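Local coordinates for protein DNA helicase RecQ (Deinococcus radiodurans, PDB 4Q48) that probably couples ATP hydrolysis to unwinding of duplex DNA in the 3'-5' direction, this chain being its zinc-binding catalytic core, at residues Leu84-Ser96 with Gly113-Met127. Sequence-based numbering, arbitrary orientation.
Sequences LRQNGVRAAFLNS and GDLDLLYVAPERLLM
Arg90 and Asp116 fasten the start of two parallel strands together. The guanidinium grips the carboxylate side-on: Arg90 NE meets Asp116 OD2 at 2.9 Å and Arg90 NH2 meets Asp116 OD1 at 3.1 Å. The two planes are turned 60° apart, and both nitrogens come from above the carboxylate plane. The backbone N of Arg90 also donates to Asp116 OD2 at 2.9 Å, using that oxygen's anti lone pair, so OD2 serves main chain and side chain together, a task suited to a carboxylate. Arg90 O accepts from the backbone N of both Asp116 and Leu117. A bend at chi3 (-87°) turns the NE edge of the arginine to the acid, while backbone atoms of Asp114 and Leu115 lie over one face. An asparagine in place of Asp116 would probably leave the arginine's charge without its mate and weaken the twofold grip.

Beyond this pair, Ala92 O accepts from Tyr119 N at 2.9 Å, Leu94 N gives to Tyr119 O, and Leu94 O takes Ala121 N at the helix N-cap; Ala92 N to Leu117 O is weak. On one face, Ala91 CB meets Leu117 CB at 3.8 Å, its small size leaving room for Val81, and the Phe93 ring brings its edge to Tyr119 CB. Leu84 CD1 meets Leu117 CD1 and lies at the edge of the tyrosine ring, whose OH is hydrogen-bonded to Tyr56 OH and Gln57 NE2. On the other face, small Ala92 admits Val106, and branched Leu94, its CG anti to the backbone N (chi1 -163°), lays CD2 against Leu118 CD2 and CG against the aliphatic CG of Arg124.

Helix 100-111 links strands 91-94 and 117-120 in a beta-alpha-beta crossover at the sheet's edge in the DEAD/DEAH-box helicase domain, and packs on Ala92 and Leu118. Helices 50-62 and 74-84 cover the Leu117-Phe93 face, where Tyr119's side chain lies about 5 Å from that of ADP-binding Ser53 (no nucleotide is bound here), while strand 66-70 pairs with the far side of 117-120.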
loop_
_atom_site.group_PDB
_atom_site.type_symbol
_atom_site.label_atom_id
_atom_site.label_comp_id
_atom_site.label_asym_id
_atom_site.label_seq_id
_atom_site.Cartn_x
_atom_site.Cartn_y
_atom_site.Cartn_z
ATOM N N LEU A 84 21.521 -13.589 6.363
ATOM C CA LEU A 84 21.068 -14.874 6.898
ATOM C C LEU A 84 22.155 -15.906 7.191
ATOM O O LEU A 84 22.019 -16.701 8.122
ATOM C CB LEU A 84 20.045 -15.481 5.936
ATOM C CG LEU A 84 18.631 -14.999 6.262
ATOM C CD1 LEU A 84 17.696 -15.201 5.092
ATOM C CD2 LEU A 84 18.118 -15.700 7.511
ATOM N N ARG A 85 23.269 -15.831 6.469
ATOM C CA ARG A 85 24.262 -16.889 6.533
ATOM C C ARG A 85 25.183 -16.720 7.739
ATOM O O ARG A 85 26.095 -17.512 7.937
ATOM C CB ARG A 85 25.140 -16.855 5.266
ATOM C CG ARG A 85 24.724 -17.707 4.056
ATOM C CD ARG A 85 25.879 -17.730 3.029
ATOM N NE ARG A 85 25.517 -18.125 1.663
ATOM C CZ ARG A 85 25.293 -19.371 1.237
ATOM N NH1 ARG A 85 25.315 -20.399 2.082
ATOM N NH2 ARG A 85 24.988 -19.584 -0.044
ATOM N N GLN A 86 24.906 -15.736 8.589
ATOM C CA GLN A 86 25.668 -15.563 9.826
ATOM C C GLN A 86 24.797 -15.777 11.049
ATOM O O GLN A 86 25.283 -15.829 12.185
ATOM C CB GLN A 86 26.306 -14.177 9.889
ATOM C CG GLN A 86 27.523 -14.008 8.996
ATOM C CD GLN A 86 28.099 -12.601 9.054
ATOM O OE1 GLN A 86 27.546 -11.714 9.714
ATOM N NE2 GLN A 86 29.227 -12.396 8.375
ATOM N N ASN A 87 23.505 -15.944 10.807
ATOM C CA ASN A 87 22.601 -16.309 11.876
ATOM C C ASN A 87 22.648 -17.832 12.027
ATOM O O ASN A 87 22.302 -18.388 13.068
ATOM C CB ASN A 87 21.166 -15.830 11.563
ATOM C CG ASN A 87 21.105 -14.364 11.073
ATOM O OD1 ASN A 87 22.016 -13.567 11.318
ATOM N ND2 ASN A 87 20.013 -14.015 10.376
ATOM N N GLY A 88 23.141 -18.492 10.984
ATOM C CA GLY A 88 23.237 -19.943 10.945
ATOM C C GLY A 88 22.479 -20.495 9.742
ATOM O O GLY A 88 22.777 -21.578 9.247
ATOM N N VAL A 89 21.521 -19.717 9.253
ATOM C CA VAL A 89 20.650 -20.130 8.164
ATOM C C VAL A 89 21.360 -20.291 6.804
ATOM O O VAL A 89 22.144 -19.442 6.373
ATOM C CB VAL A 89 19.491 -19.123 8.029
ATOM C CG1 VAL A 89 18.520 -19.535 6.942
ATOM C CG2 VAL A 89 18.805 -18.918 9.387
ATOM N N ARG A 90 21.069 -21.399 6.130
ATOM C CA ARG A 90 21.675 -21.688 4.835
ATOM C C ARG A 90 20.745 -21.186 3.726
ATOM O O ARG A 90 19.586 -21.594 3.665
ATOM C CB ARG A 90 21.934 -23.187 4.700
ATOM C CG ARG A 90 22.377 -23.854 6.013
ATOM C CD ARG A 90 22.286 -25.357 5.911
ATOM N NE ARG A 90 20.938 -25.807 6.270
ATOM C CZ ARG A 90 20.484 -27.044 6.091
ATOM N NH1 ARG A 90 21.268 -27.972 5.559
ATOM N NH2 ARG A 90 19.244 -27.347 6.436
ATOM N N ALA A 91 21.232 -20.296 2.869
ATOM C CA ALA A 91 20.402 -19.784 1.790
ATOM C C ALA A 91 21.228 -19.491 0.550
ATOM O O ALA A 91 22.451 -19.362 0.629
ATOM C CB ALA A 91 19.670 -18.550 2.226
ATOM N N ALA A 92 20.566 -19.324 -0.590
ATOM C CA ALA A 92 21.307 -19.166 -1.824
ATOM C C ALA A 92 20.482 -18.442 -2.853
ATOM O O ALA A 92 19.301 -18.177 -2.628
ATOM C CB ALA A 92 21.742 -20.511 -2.339
ATOM N N PHE A 93 21.107 -18.091 -3.971
ATOM C CA PHE A 93 20.386 -17.394 -5.031
ATOM C C PHE A 93 20.506 -18.111 -6.311
ATOM O O PHE A 93 21.587 -18.553 -6.679
ATOM C CB PHE A 93 20.917 -15.984 -5.281
ATOM C CG PHE A 93 20.920 -15.143 -4.091
ATOM C CD1 PHE A 93 19.726 -14.716 -3.538
ATOM C CD2 PHE A 93 22.110 -14.783 -3.498
ATOM C CE1 PHE A 93 19.707 -13.934 -2.407
ATOM C CE2 PHE A 93 22.106 -14.002 -2.371
ATOM C CZ PHE A 93 20.896 -13.567 -1.828
ATOM N N LEU A 94 19.395 -18.133 -7.023
ATOM C CA LEU A 94 19.322 -18.744 -8.315
ATOM C C LEU A 94 18.702 -17.716 -9.272
ATOM O O LEU A 94 17.541 -17.333 -9.117
ATOM C CB LEU A 94 18.504 -20.025 -8.205
ATOM C CG LEU A 94 18.525 -21.107 -9.275
ATOM C CD1 LEU A 94 19.864 -21.817 -9.219
ATOM C CD2 LEU A 94 17.385 -22.086 -8.996
ATOM N N ASN A 95 19.490 -17.279 -10.253
ATOM C CA ASN A 95 19.036 -16.349 -11.288
ATOM C C ASN A 95 20.015 -16.328 -12.463
ATOM O O ASN A 95 21.138 -16.838 -12.363
ATOM C CB ASN A 95 18.879 -14.930 -10.734
ATOM C CG ASN A 95 20.084 -14.487 -9.932
ATOM O OD1 ASN A 95 21.147 -14.229 -10.493
ATOM N ND2 ASN A 95 19.926 -14.396 -8.615
ATOM N N SER A 96 19.608 -15.704 -13.564
ATOM C CA SER A 96 20.424 -15.734 -14.773
ATOM C C SER A 96 21.608 -14.764 -14.779
ATOM O O SER A 96 22.378 -14.747 -15.734
ATOM C CB SER A 96 19.541 -15.489 -15.998
ATOM O OG SER A 96 18.695 -16.612 -16.217
ATOM N N GLY A 113 19.257 -31.155 -0.139
ATOM C CA GLY A 113 18.599 -30.691 1.077
ATOM C C GLY A 113 19.515 -29.788 1.902
ATOM O O GLY A 113 19.406 -29.706 3.111
ATOM N N ASP A 114 20.414 -29.094 1.218
ATOM C CA ASP A 114 21.454 -28.315 1.872
ATOM C C ASP A 114 21.066 -26.855 2.152
ATOM O O ASP A 114 21.790 -26.131 2.829
ATOM C CB ASP A 114 22.708 -28.299 0.978
ATOM C CG ASP A 114 23.660 -29.433 1.261
ATOM O OD1 ASP A 114 23.468 -30.171 2.270
ATOM O OD2 ASP A 114 24.625 -29.550 0.460
ATOM N N LEU A 115 19.922 -26.417 1.643
ATOM C CA LEU A 115 19.512 -25.023 1.828
ATOM C C LEU A 115 18.290 -24.958 2.737
ATOM O O LEU A 115 17.505 -25.921 2.850
ATOM C CB LEU A 115 19.203 -24.362 0.487
ATOM C CG LEU A 115 20.266 -24.656 -0.576
ATOM C CD1 LEU A 115 19.944 -23.991 -1.915
ATOM C CD2 LEU A 115 21.629 -24.275 -0.082
ATOM N N ASP A 116 18.171 -23.851 3.446
ATOM C CA ASP A 116 16.964 -23.593 4.193
ATOM C C ASP A 116 16.072 -22.689 3.368
ATOM O O ASP A 116 14.843 -22.762 3.422
ATOM C CB ASP A 116 17.298 -22.954 5.522
ATOM C CG ASP A 116 18.045 -23.877 6.415
ATOM O OD1 ASP A 116 17.434 -24.893 6.837
ATOM O OD2 ASP A 116 19.224 -23.569 6.708
ATOM N N LEU A 117 16.721 -21.813 2.618
ATOM C CA LEU A 117 16.031 -20.865 1.772
ATOM C C LEU A 117 16.680 -20.815 0.416
ATOM O O LEU A 117 17.900 -20.900 0.296
ATOM C CB LEU A 117 16.027 -19.466 2.389
ATOM C CG LEU A 117 15.297 -19.365 3.711
ATOM C CD1 LEU A 117 15.704 -18.094 4.398
ATOM C CD2 LEU A 117 13.810 -19.436 3.480
ATOM N N LEU A 118 15.855 -20.737 -0.610
ATOM C CA LEU A 118 16.341 -20.485 -1.940
ATOM C C LEU A 118 15.623 -19.273 -2.521
ATOM O O LEU A 118 14.401 -19.273 -2.720
ATOM C CB LEU A 118 16.143 -21.695 -2.833
ATOM C CG LEU A 118 16.654 -21.371 -4.234
ATOM C CD1 LEU A 118 18.159 -21.235 -4.214
ATOM C CD2 LEU A 118 16.234 -22.420 -5.222
ATOM N N TYR A 119 16.385 -18.218 -2.759
ATOM C CA TYR A 119 15.851 -17.029 -3.406
ATOM C C TYR A 119 15.988 -17.177 -4.926
ATOM O O TYR A 119 17.079 -17.428 -5.446
ATOM C CB TYR A 119 16.571 -15.781 -2.868
ATOM C CG TYR A 119 16.134 -15.397 -1.464
ATOM C CD1 TYR A 119 16.779 -15.893 -0.336
ATOM C CD2 TYR A 119 15.046 -14.575 -1.273
ATOM C CE1 TYR A 119 16.355 -15.540 0.942
ATOM C CE2 TYR A 119 14.628 -14.220 -0.023
ATOM C CZ TYR A 119 15.271 -14.696 1.081
ATOM O OH TYR A 119 14.788 -14.302 2.315
ATOM N N VAL A 120 14.884 -17.029 -5.641
ATOM C CA VAL A 120 14.908 -17.298 -7.063
ATOM C C VAL A 120 14.087 -16.276 -7.839
ATOM O O VAL A 120 12.931 -16.023 -7.535
ATOM C CB VAL A 120 14.386 -18.744 -7.345
ATOM C CG1 VAL A 120 13.099 -19.008 -6.575
ATOM C CG2 VAL A 120 14.202 -19.008 -8.838
ATOM N N ALA A 121 14.711 -15.677 -8.839
ATOM C CA ALA A 121 14.027 -14.762 -9.711
ATOM C C ALA A 121 12.926 -15.535 -10.428
ATOM O O ALA A 121 13.092 -16.711 -10.738
ATOM C CB ALA A 121 14.997 -14.151 -10.700
ATOM N N PRO A 122 11.806 -14.861 -10.717
ATOM C CA PRO A 122 10.671 -15.448 -11.440
ATOM C C PRO A 122 11.095 -16.029 -12.775
ATOM O O PRO A 122 10.584 -17.053 -13.231
ATOM C CB PRO A 122 9.746 -14.248 -11.653
ATOM C CG PRO A 122 10.100 -13.306 -10.568
ATOM C CD PRO A 122 11.557 -13.462 -10.331
ATOM N N GLU A 123 12.060 -15.357 -13.384
ATOM C CA GLU A 123 12.595 -15.741 -14.683
ATOM C C GLU A 123 13.180 -17.153 -14.584
ATOM O O GLU A 123 12.913 -18.007 -15.432
ATOM C CB GLU A 123 13.631 -14.694 -15.142
ATOM C CG GLU A 123 14.735 -15.195 -16.037
ATOM C CD GLU A 123 15.877 -15.821 -15.253
ATOM O OE1 GLU A 123 16.077 -15.440 -14.074
ATOM O OE2 GLU A 123 16.564 -16.701 -15.818
ATOM N N ARG A 124 13.968 -17.398 -13.541
ATOM C CA ARG A 124 14.489 -18.739 -13.325
ATOM C C ARG A 124 13.366 -19.735 -12.980
ATOM O O ARG A 124 13.306 -20.808 -13.561
ATOM C CB ARG A 124 15.543 -18.730 -12.220
ATOM C CG ARG A 124 16.474 -19.924 -12.259
ATOM C CD ARG A 124 17.349 -19.844 -13.481
ATOM N NE ARG A 124 18.303 -20.936 -13.538
ATOM C CZ ARG A 124 19.255 -21.020 -14.453
ATOM N NH1 ARG A 124 19.365 -20.064 -15.367
ATOM N NH2 ARG A 124 20.099 -22.045 -14.448
ATOM N N LEU A 125 12.483 -19.374 -12.049
ATOM C CA LEU A 125 11.470 -20.285 -11.535
ATOM C C LEU A 125 10.526 -20.842 -12.594
ATOM O O LEU A 125 10.178 -22.025 -12.570
ATOM C CB LEU A 125 10.633 -19.608 -10.454
ATOM C CG LEU A 125 9.415 -20.424 -10.015
ATOM C CD1 LEU A 125 9.879 -21.617 -9.218
ATOM C CD2 LEU A 125 8.414 -19.612 -9.193
ATOM N N LEU A 126 10.112 -20.004 -13.535
ATOM C CA LEU A 126 9.027 -20.405 -14.424
ATOM C C LEU A 126 9.530 -21.239 -15.588
ATOM O O LEU A 126 8.726 -21.807 -16.332
ATOM C CB LEU A 126 8.262 -19.170 -14.919
ATOM C CG LEU A 126 7.541 -18.394 -13.818
ATOM C CD1 LEU A 126 7.389 -16.931 -14.181
ATOM C CD2 LEU A 126 6.192 -19.019 -13.564
ATOM N N MET A 127 10.850 -21.311 -15.743
ATOM C CA MET A 127 11.467 -22.168 -16.760
ATOM C C MET A 127 11.053 -23.642 -16.539
ATOM O O MET A 127 11.128 -24.160 -15.397
ATOM C CB MET A 127 12.995 -22.057 -16.726
ATOM C CG MET A 127 13.597 -20.758 -17.213
ATOM S SD MET A 127 15.398 -20.819 -17.023
ATOM C CE MET A 127 15.896 -19.431 -18.059
#